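Transcriptional regulatory protein (Chlamydia trachomatis, PDB 3Q7S) probably acts as a global positive regulator of transcription, binding a cis-acting element in its own promoter and so probably activating its own expression. Local coordinates at residues A[14-19]-A[46-51]; A[29-34]-A[104-109]. One frame throughout, in Å; residues are numbered along the deposited sequence.

Contact 1 (A[14-19]-A[46-51]); sequences HVLLVS and KQELSA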
# COMPACT_ATOMS: atom_id res chain seq x y z
N HIS A 14 -5.58 12.10 -13.07
CA HIS A 14 -6.97 11.99 -12.65
C HIS A 14 -7.17 10.81 -11.66
O HIS A 14 -6.84 9.65 -11.92
CB HIS A 14 -7.96 11.83 -13.83
CG HIS A 14 -9.37 11.61 -13.37
ND1 HIS A 14 -10.24 10.69 -13.97
CD2 HIS A 14 -10.07 12.17 -12.34
CE1 HIS A 14 -11.40 10.73 -13.34
NE2 HIS A 14 -11.33 11.61 -12.35
N VAL A 15 -7.73 11.15 -10.51
CA VAL A 15 -7.96 10.24 -9.43
C VAL A 15 -9.48 10.17 -9.24
O VAL A 15 -10.12 11.19 -9.05
CB VAL A 15 -7.27 10.78 -8.15
CG1 VAL A 15 -7.58 9.88 -7.00
CG2 VAL A 15 -5.78 10.90 -8.35
N LEU A 16 -10.04 8.97 -9.33
CA LEU A 16 -11.44 8.76 -8.95
C LEU A 16 -11.51 8.12 -7.57
O LEU A 16 -10.94 7.05 -7.34
CB LEU A 16 -12.13 7.86 -9.95
CG LEU A 16 -13.57 7.47 -9.66
CD1 LEU A 16 -14.61 8.67 -9.68
CD2 LEU A 16 -13.94 6.39 -10.65
N LEU A 17 -12.22 8.78 -6.66
CA LEU A 17 -12.48 8.22 -5.36
C LEU A 17 -13.86 7.57 -5.46
O LEU A 17 -14.80 8.22 -5.80
CB LEU A 17 -12.50 9.32 -4.28
CG LEU A 17 -12.81 8.83 -2.86
CD1 LEU A 17 -11.66 8.00 -2.33
CD2 LEU A 17 -13.17 9.92 -1.88
N VAL A 18 -13.94 6.27 -5.20
CA VAL A 18 -15.24 5.59 -4.99
C VAL A 18 -15.49 5.47 -3.51
O VAL A 18 -14.93 4.62 -2.83
CB VAL A 18 -15.29 4.21 -5.66
CG1 VAL A 18 -16.66 3.55 -5.43
CG2 VAL A 18 -15.02 4.38 -7.16
N SER A 19 -16.36 6.35 -3.00
CA SER A 19 -16.59 6.46 -1.58
C SER A 19 -17.83 7.28 -1.36
O SER A 19 -18.18 8.09 -2.20
CB SER A 19 -15.39 7.14 -0.90
OG SER A 19 -15.54 7.17 0.51
N LYS A 46 -16.25 1.83 -10.37
CA LYS A 46 -16.06 1.92 -11.79
C LYS A 46 -14.66 2.37 -12.10
O LYS A 46 -13.89 2.67 -11.22
CB LYS A 46 -17.03 2.96 -12.36
CG LYS A 46 -16.63 4.43 -11.99
CD LYS A 46 -17.79 5.41 -12.23
CE LYS A 46 -17.91 5.60 -13.68
NZ LYS A 46 -18.97 6.56 -14.09
N GLN A 47 -14.31 2.40 -13.37
CA GLN A 47 -13.15 3.15 -13.81
C GLN A 47 -13.65 4.18 -14.81
O GLN A 47 -14.79 4.06 -15.28
CB GLN A 47 -12.14 2.23 -14.47
CG GLN A 47 -11.68 1.15 -13.55
CD GLN A 47 -10.46 0.42 -14.01
OE1 GLN A 47 -10.10 0.41 -15.22
NE2 GLN A 47 -9.81 -0.25 -13.05
N GLU A 48 -12.82 5.20 -15.09
CA GLU A 48 -13.09 6.11 -16.19
C GLU A 48 -11.91 6.11 -17.15
O GLU A 48 -10.81 5.75 -16.79
CB GLU A 48 -13.38 7.50 -15.67
CG GLU A 48 -14.66 7.50 -14.86
CD GLU A 48 -14.95 8.83 -14.17
OE1 GLU A 48 -14.03 9.63 -13.96
OE2 GLU A 48 -16.13 9.06 -13.81
N LEU A 49 -12.20 6.44 -18.41
CA LEU A 49 -11.22 6.47 -19.45
C LEU A 49 -10.03 7.29 -19.05
O LEU A 49 -8.92 6.91 -19.37
CB LEU A 49 -11.85 7.03 -20.73
CG LEU A 49 -12.76 6.06 -21.48
CD1 LEU A 49 -13.49 6.79 -22.67
CD2 LEU A 49 -11.99 4.78 -21.95
N SER A 50 -10.24 8.39 -18.35
CA SER A 50 -9.15 9.27 -17.97
C SER A 50 -8.53 8.88 -16.63
O SER A 50 -7.46 9.41 -16.29
CB SER A 50 -9.60 10.75 -17.93
OG SER A 50 -10.61 10.95 -16.94
N ALA A 51 -9.16 7.95 -15.88
CA ALA A 51 -8.61 7.55 -14.56
C ALA A 51 -7.21 6.93 -14.62
O ALA A 51 -7.03 5.86 -15.17
CB ALA A 51 -9.56 6.58 -13.80
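The backbones of His14 and Ala51 run close, CA to CA 5.1 Å, and then splay apart, so that the CA of Val18 and the CA of Lys46 are 7.8 Å from each other. His14 carries most of the contact at the close end; Leu16 reaches Lys46 where the backbones have parted. With CG anti to the backbone N (chi1 175°), His14 brings the edge of its imidazole against the turn of 48-51. At that edge, OE1 of Glu48 lies in the ring plane, 2.9 Å from CE1 of His14; the carboxylate is turned only 24° from the ring, consistent with a C-H...O approach to the carboxylate oxygen. Obliquely to the ring, OG of Ser50 sits 3.0 Å from ND1 of His14. The ring's NE2 is hydrogen-bonded to OG1 of Thr40, on the neighbouring strand 37-42, which helps fix its rotation. In the CheY-like receiver fold, with its parallel strand order 2-1-3-4-5, strand 13-18 occupies the second position, and segment 46-51 is the loop that delivers the chain from the outermost strand 37-42 to strand 51-57 on the other side of 13-18. That loop ends in a type I turn, Glu48 to Ala51, closed by Ala51 N donating to Glu48 O (2.9 Å). Farther along, the contact turns apolar: CD2 of Leu16 meets CG of Lys46 at 3.6 Å, the two side chains crossing at about a right angle. Lys46, bent at chi3 (-74°), directs its amine toward Glu48 within the loop segment itself, where NZ of Lys46 and OE2 of Glu48 form a long salt bridge of 3.8 Å.

Contact 2 (A[29-34]-A[104-109]); sequences KELLNP and TPRILK. With I3C (5-amino-2,4,6-triiodobenzene-1,3-dicarboxylic acid), chain C.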
# COMPACT_ATOMS: atom_id res chain seq x y z
N LYS A 29 -9.03 16.57 -1.57
CA LYS A 29 -8.90 17.30 -2.81
C LYS A 29 -8.18 18.68 -2.62
O LYS A 29 -7.30 19.05 -3.39
CB LYS A 29 -10.27 17.49 -3.38
CG LYS A 29 -10.34 18.15 -4.69
CD LYS A 29 -11.80 18.26 -5.14
CE LYS A 29 -11.87 19.19 -6.31
NZ LYS A 29 -13.24 19.39 -6.82
N GLU A 30 -8.54 19.42 -1.59
CA GLU A 30 -7.96 20.72 -1.37
C GLU A 30 -6.51 20.60 -0.90
O GLU A 30 -5.80 21.60 -0.85
CB GLU A 30 -8.81 21.50 -0.35
CG GLU A 30 -8.50 21.12 1.09
CD GLU A 30 -9.61 21.47 2.09
OE1 GLU A 30 -9.49 20.94 3.23
OE2 GLU A 30 -10.56 22.24 1.74
N LEU A 31 -6.05 19.41 -0.54
CA LEU A 31 -4.63 19.26 -0.19
C LEU A 31 -3.81 18.85 -1.38
O LEU A 31 -2.61 18.91 -1.37
CB LEU A 31 -4.40 18.27 0.95
CG LEU A 31 -4.97 18.65 2.31
CD1 LEU A 31 -4.87 17.50 3.32
CD2 LEU A 31 -4.31 19.90 2.89
N LEU A 32 -4.45 18.39 -2.43
CA LEU A 32 -3.68 18.03 -3.60
C LEU A 32 -3.62 19.20 -4.54
O LEU A 32 -4.65 19.84 -4.80
CB LEU A 32 -4.31 16.86 -4.34
CG LEU A 32 -4.12 15.50 -3.70
CD1 LEU A 32 -5.27 14.64 -4.17
CD2 LEU A 32 -2.74 14.87 -4.06
N ASN A 33 -2.44 19.44 -5.10
CA ASN A 33 -2.29 20.51 -6.07
C ASN A 33 -3.00 20.23 -7.40
O ASN A 33 -2.61 19.32 -8.11
CB ASN A 33 -0.82 20.74 -6.35
CG ASN A 33 -0.58 21.92 -7.26
OD1 ASN A 33 -1.40 22.24 -8.12
ND2 ASN A 33 0.54 22.58 -7.07
N PRO A 34 -4.03 21.02 -7.72
CA PRO A 34 -4.83 20.88 -8.94
C PRO A 34 -4.06 20.80 -10.22
O PRO A 34 -4.61 20.26 -11.16
CB PRO A 34 -5.70 22.15 -8.96
CG PRO A 34 -5.34 22.92 -7.78
CD PRO A 34 -4.64 22.00 -6.82
N THR A 104 -6.93 9.76 7.28
CA THR A 104 -7.15 11.20 7.29
C THR A 104 -6.89 11.78 5.93
O THR A 104 -6.15 11.21 5.12
CB THR A 104 -6.16 11.93 8.23
OG1 THR A 104 -4.84 11.70 7.75
CG2 THR A 104 -6.28 11.46 9.68
N PRO A 105 -7.48 12.96 5.67
CA PRO A 105 -7.17 13.66 4.42
C PRO A 105 -5.64 13.72 4.14
O PRO A 105 -5.24 13.43 3.03
CB PRO A 105 -7.79 15.02 4.67
CG PRO A 105 -8.98 14.70 5.52
CD PRO A 105 -8.45 13.71 6.48
N ARG A 106 -4.81 14.06 5.12
CA ARG A 106 -3.35 14.09 4.95
C ARG A 106 -2.71 12.75 4.49
O ARG A 106 -1.87 12.70 3.61
CB ARG A 106 -2.70 14.54 6.28
CG ARG A 106 -2.93 16.04 6.55
CD ARG A 106 -2.26 16.58 7.81
NE ARG A 106 -0.80 16.51 7.75
CZ ARG A 106 -0.03 16.13 8.77
NH1 ARG A 106 -0.58 15.76 9.93
NH2 ARG A 106 1.30 16.08 8.63
N ILE A 107 -3.09 11.67 5.16
CA ILE A 107 -2.67 10.33 4.75
C ILE A 107 -3.11 10.06 3.31
O ILE A 107 -2.32 9.66 2.45
CB ILE A 107 -3.24 9.30 5.74
CG1 ILE A 107 -2.62 9.55 7.12
CG2 ILE A 107 -2.98 7.82 5.24
CD1 ILE A 107 -3.09 8.68 8.15
N LEU A 108 -4.35 10.34 3.01
CA LEU A 108 -4.81 9.99 1.68
C LEU A 108 -4.10 10.78 0.57
O LEU A 108 -3.64 10.22 -0.43
CB LEU A 108 -6.35 10.12 1.59
CG LEU A 108 -6.90 9.66 0.24
CD1 LEU A 108 -6.46 8.19 -0.10
CD2 LEU A 108 -8.39 9.86 0.27
N LYS A 109 -3.94 12.08 0.79
CA LYS A 109 -3.16 12.92 -0.12
C LYS A 109 -1.75 12.34 -0.39
O LYS A 109 -1.34 12.18 -1.54
CB LYS A 109 -3.14 14.33 0.53
CG LYS A 109 -2.38 15.44 -0.18
CD LYS A 109 -0.90 15.27 -0.05
CE LYS A 109 -0.16 16.50 -0.60
NZ LYS A 109 1.28 16.39 -0.27
I3 I3C C . -0.64 26.47 -4.85
I2 I3C C . -1.14 21.20 -2.01
I1 I3C C . 4.22 24.15 -1.97
O8 I3C C . 2.44 27.24 -2.92
O9 I3C C . 3.03 26.22 -4.80
C10 I3C C . 2.04 21.88 -1.34
N13 I3C C . -2.04 23.85 -3.81
C1 I3C C . 1.61 25.10 -3.34
C6 I3C C . 0.22 25.00 -3.72
C5 I3C C . -0.62 23.88 -3.36
C4 I3C C . -0.00 22.84 -2.56
C3 I3C C . 1.39 22.92 -2.13
C2 I3C C . 2.22 24.05 -2.53
C7 I3C C . 2.42 26.28 -3.73
O11 I3C C . 1.82 21.86 -0.10
O12 I3C C . 2.83 21.16 -1.95
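Leu31 and Lys109 meet where the turn that follows helix 22-29 comes up against helix 105-118, the last helix of the CheY-like receiver fold, which packs beside 22-29. The contact is mainly apolar. CB of Leu31 lies 3.7 Å from CG of Lys109, so the lysine contributes its aliphatic stem, not its charge. A fully extended first torsion (chi1 180°) carries that stem out toward the turn, and a bend at chi2 then takes the rest past the Leu31 carbonyl, whose O is 3.5 Å from CE of Lys109. Leu32 CG meets the same CG of Lys109 at 3.9 Å, from a direction about a right angle to that of Leu31 CB, while Leu32 also packs on Tyr37 and Cys39 of strand 37-42. One branch of Leu31, CD1, reaches the first turn of the helix and touches CB of Pro105 at 4.1 Å and the stem of Arg106.

No hydrogen bond crosses the contact. Thr104 is the N-cap of helix 105-118: its OG1 accepts from Ile107 N over 3.1 Å, nearly straight at 172°, and is also hydrogen-bonded to Glu85 of the second subunit. The type I turn 29-32 brings Leu32 N to Lys29 O. The guanidinium of Arg106 turns to the second subunit, NH1 forming a salt bridge with Glu86 there.

The bound ligand adds a contact of a third kind. Triiodinated I3C sets its iodine I2 2.8 Å from O of Leu31, with the ligand's C4, I2 and that oxygen almost in line, the geometry expected of a halogen bond.

In the fold
The two contacts illustrate how one small domain uses different chemistry at different depths. Contact 1 joins strand 13-18 of the central sheet to a connecting loop; its strand side is buried while its loop side reaches solvent, and it mixes polar groups round an imidazole with a leucine-lysine hydrocarbon contact. Contact 2 is a surface contact, farther from the centre of the chain, in which a turn meets a helix chiefly through hydrocarbon, with Arg106 turned to the second subunit. The centres of contacts 1 and 2 lie about 16 Å apart and they do not touch. Strand 37-42 nevertheless backs both, and helix 105-118, one side of contact 2, packs Ile112 and Leu116 on Val15 of strand 13-18.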